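Local coordinates for annexin A8 (Homo sapiens, PDB 1W3W), which binds phospholipid membranes in a calcium-dependent manner and acts as an anticoagulant by indirectly inhibiting the thromboplastin-specific complex of the blood coagulation cascade, at residues 266-271 / 306-310. Residues are numbered along the deposited sequence.
With CA (calcium ion), chain B.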
loop_
_atom_site.group_PDB
_atom_site.type_symbol
_atom_site.label_atom_id
_atom_site.label_comp_id
_atom_site.label_asym_id
_atom_site.label_seq_id
_atom_site.Cartn_x
_atom_site.Cartn_y
_atom_site.Cartn_z
ATOM N N MET A 266 -6.988 -6.289 -10.916
ATOM C CA MET A 266 -7.870 -6.173 -12.076
ATOM C C MET A 266 -7.966 -7.440 -12.922
ATOM O O MET A 266 -8.995 -7.674 -13.548
ATOM C CB MET A 266 -7.437 -4.982 -12.941
ATOM C CG MET A 266 -7.869 -3.650 -12.336
ATOM S SD MET A 266 -7.378 -2.193 -13.249
ATOM C CE MET A 266 -5.661 -2.201 -13.036
ATOM N N LYS A 267 -6.924 -8.263 -12.927
ATOM C CA LYS A 267 -6.859 -9.446 -13.799
ATOM C C LYS A 267 -7.979 -10.432 -13.484
ATOM O O LYS A 267 -8.343 -10.619 -12.327
ATOM C CB LYS A 267 -5.492 -10.136 -13.660
ATOM C CG LYS A 267 -5.387 -11.554 -14.265
ATOM C CD LYS A 267 -4.607 -11.583 -15.573
ATOM C CE LYS A 267 -5.413 -11.032 -16.758
ATOM N NZ LYS A 267 -5.908 -12.122 -17.667
ATOM N N GLY A 268 -8.532 -11.054 -14.525
ATOM C CA GLY A 268 -9.581 -12.052 -14.343
ATOM C C GLY A 268 -10.918 -11.454 -13.949
ATOM O O GLY A 268 -11.145 -10.249 -14.105
ATOM N N ALA A 269 -11.799 -12.300 -13.417
ATOM C CA ALA A 269 -13.189 -11.917 -13.141
ATOM C C ALA A 269 -13.298 -10.924 -11.992
ATOM O O ALA A 269 -12.684 -11.113 -10.943
ATOM C CB ALA A 269 -14.028 -13.155 -12.835
ATOM N N GLY A 270 -14.085 -9.870 -12.197
ATOM C CA GLY A 270 -14.304 -8.857 -11.180
ATOM C C GLY A 270 -13.099 -7.961 -10.930
ATOM O O GLY A 270 -12.128 -7.951 -11.691
ATOM N N THR A 271 -13.173 -7.187 -9.861
ATOM C CA THR A 271 -12.113 -6.247 -9.521
ATOM C C THR A 271 -11.949 -6.223 -8.020
ATOM O O THR A 271 -12.940 -6.195 -7.285
ATOM C CB THR A 271 -12.477 -4.838 -10.024
ATOM O OG1 THR A 271 -12.661 -4.863 -11.442
ATOM C CG2 THR A 271 -11.323 -3.861 -9.829
ATOM N N MET A 306 -6.452 -0.966 -18.542
ATOM C CA MET A 306 -7.063 -1.954 -17.673
ATOM C C MET A 306 -8.120 -1.343 -16.776
ATOM O O MET A 306 -9.170 -1.942 -16.548
ATOM C CB MET A 306 -6.002 -2.713 -16.866
ATOM C CG MET A 306 -5.521 -3.928 -17.613
ATOM S SD MET A 306 -4.451 -4.945 -16.665
ATOM C CE MET A 306 -5.623 -6.027 -15.924
ATOM N N ILE A 307 -7.866 -0.139 -16.283
ATOM C CA ILE A 307 -8.870 0.581 -15.515
ATOM C C ILE A 307 -10.141 0.819 -16.361
ATOM O O ILE A 307 -11.249 0.630 -15.879
ATOM C CB ILE A 307 -8.298 1.914 -14.974
ATOM C CG1 ILE A 307 -7.275 1.643 -13.859
ATOM C CG2 ILE A 307 -9.415 2.780 -14.450
ATOM C CD1 ILE A 307 -6.450 2.850 -13.468
ATOM N N MET A 308 -9.979 1.220 -17.615
ATOM C CA MET A 308 -11.123 1.437 -18.522
ATOM C C MET A 308 -11.945 0.167 -18.765
ATOM O O MET A 308 -13.180 0.212 -18.848
ATOM C CB MET A 308 -10.641 1.996 -19.858
ATOM C CG MET A 308 -10.127 3.405 -19.721
ATOM S SD MET A 308 -9.715 4.214 -21.263
ATOM C CE MET A 308 -11.302 4.453 -21.895
ATOM N N GLU A 309 -11.258 -0.962 -18.841
ATOM C CA GLU A 309 -11.899 -2.252 -19.066
ATOM C C GLU A 309 -12.656 -2.743 -17.842
ATOM O O GLU A 309 -13.716 -3.348 -17.983
ATOM C CB GLU A 309 -10.846 -3.285 -19.476
ATOM C CG GLU A 309 -11.427 -4.579 -20.032
ATOM C CD GLU A 309 -10.353 -5.619 -20.291
ATOM O OE1 GLU A 309 -10.543 -6.805 -19.902
ATOM O OE2 GLU A 309 -9.315 -5.233 -20.870
ATOM N N ASP A 310 -12.127 -2.454 -16.651
ATOM C CA ASP A 310 -12.620 -3.023 -15.391
ATOM C C ASP A 310 -13.577 -2.151 -14.572
ATOM O O ASP A 310 -14.269 -2.657 -13.703
ATOM C CB ASP A 310 -11.434 -3.372 -14.487
ATOM C CG ASP A 310 -11.150 -4.837 -14.455
ATOM O OD1 ASP A 310 -10.964 -5.416 -15.556
ATOM O OD2 ASP A 310 -11.117 -5.494 -13.376
HETATM CA CA CA B . -11.356 -7.850 -13.849
HETATM O O HOH W 1 -10.614 -8.383 -16.073
#
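A calcium ion holds oxygens together here that would otherwise repel one another: OD2 of Asp310 lies 3.0 Å from the carbonyl O of Met266 and 3.1 Å from O of Gly270, pairs in which neither atom has a proton to share. The metal pays for this crowding. The calcium is bound by Met266 O at 2.4 Å, Gly268 O at 2.4 Å, Gly270 O at 2.3 Å and Asp310 OD2 at 2.4 Å. The positive phi of Gly268 and Gly270 helps the loop curl so that the alternate carbonyls of 266, 268 and 270 turn toward the ion. A water, also 2.4 Å from the calcium, donates a hydrogen bond to the other carboxylate oxygen, Asp310 OD1, at 3.0 Å. This is the type II calcium site of the annexins, built within the fourth repeat: the Met-Lys-Gly-Ala-Gly-Thr sequence that leads from helix 254-266 into helix 273-283 supplies the carbonyls, and an acidic side chain some forty residues later, at the end of helix 303-310, completes the protein ligands. In this family such sites lie on the convex face and mediate calcium-dependent attachment to phospholipid. Thr271 fixes the carboxylate further: Thr271 OG1 donates a short 2.6 Å hydrogen bond to Asp310 OD2. Beside the polar site, apolar packing joins the same two segments: CB of Met266 meets CE of Met306 at 3.6 Å, while SD of Met266 lies 3.9 Å from CG1 of Ile307. Leu276 of helix 273-283 touches the side chains of both Met266 and Thr271, and Ile307 also touches Ile280, Leu320 and Val323.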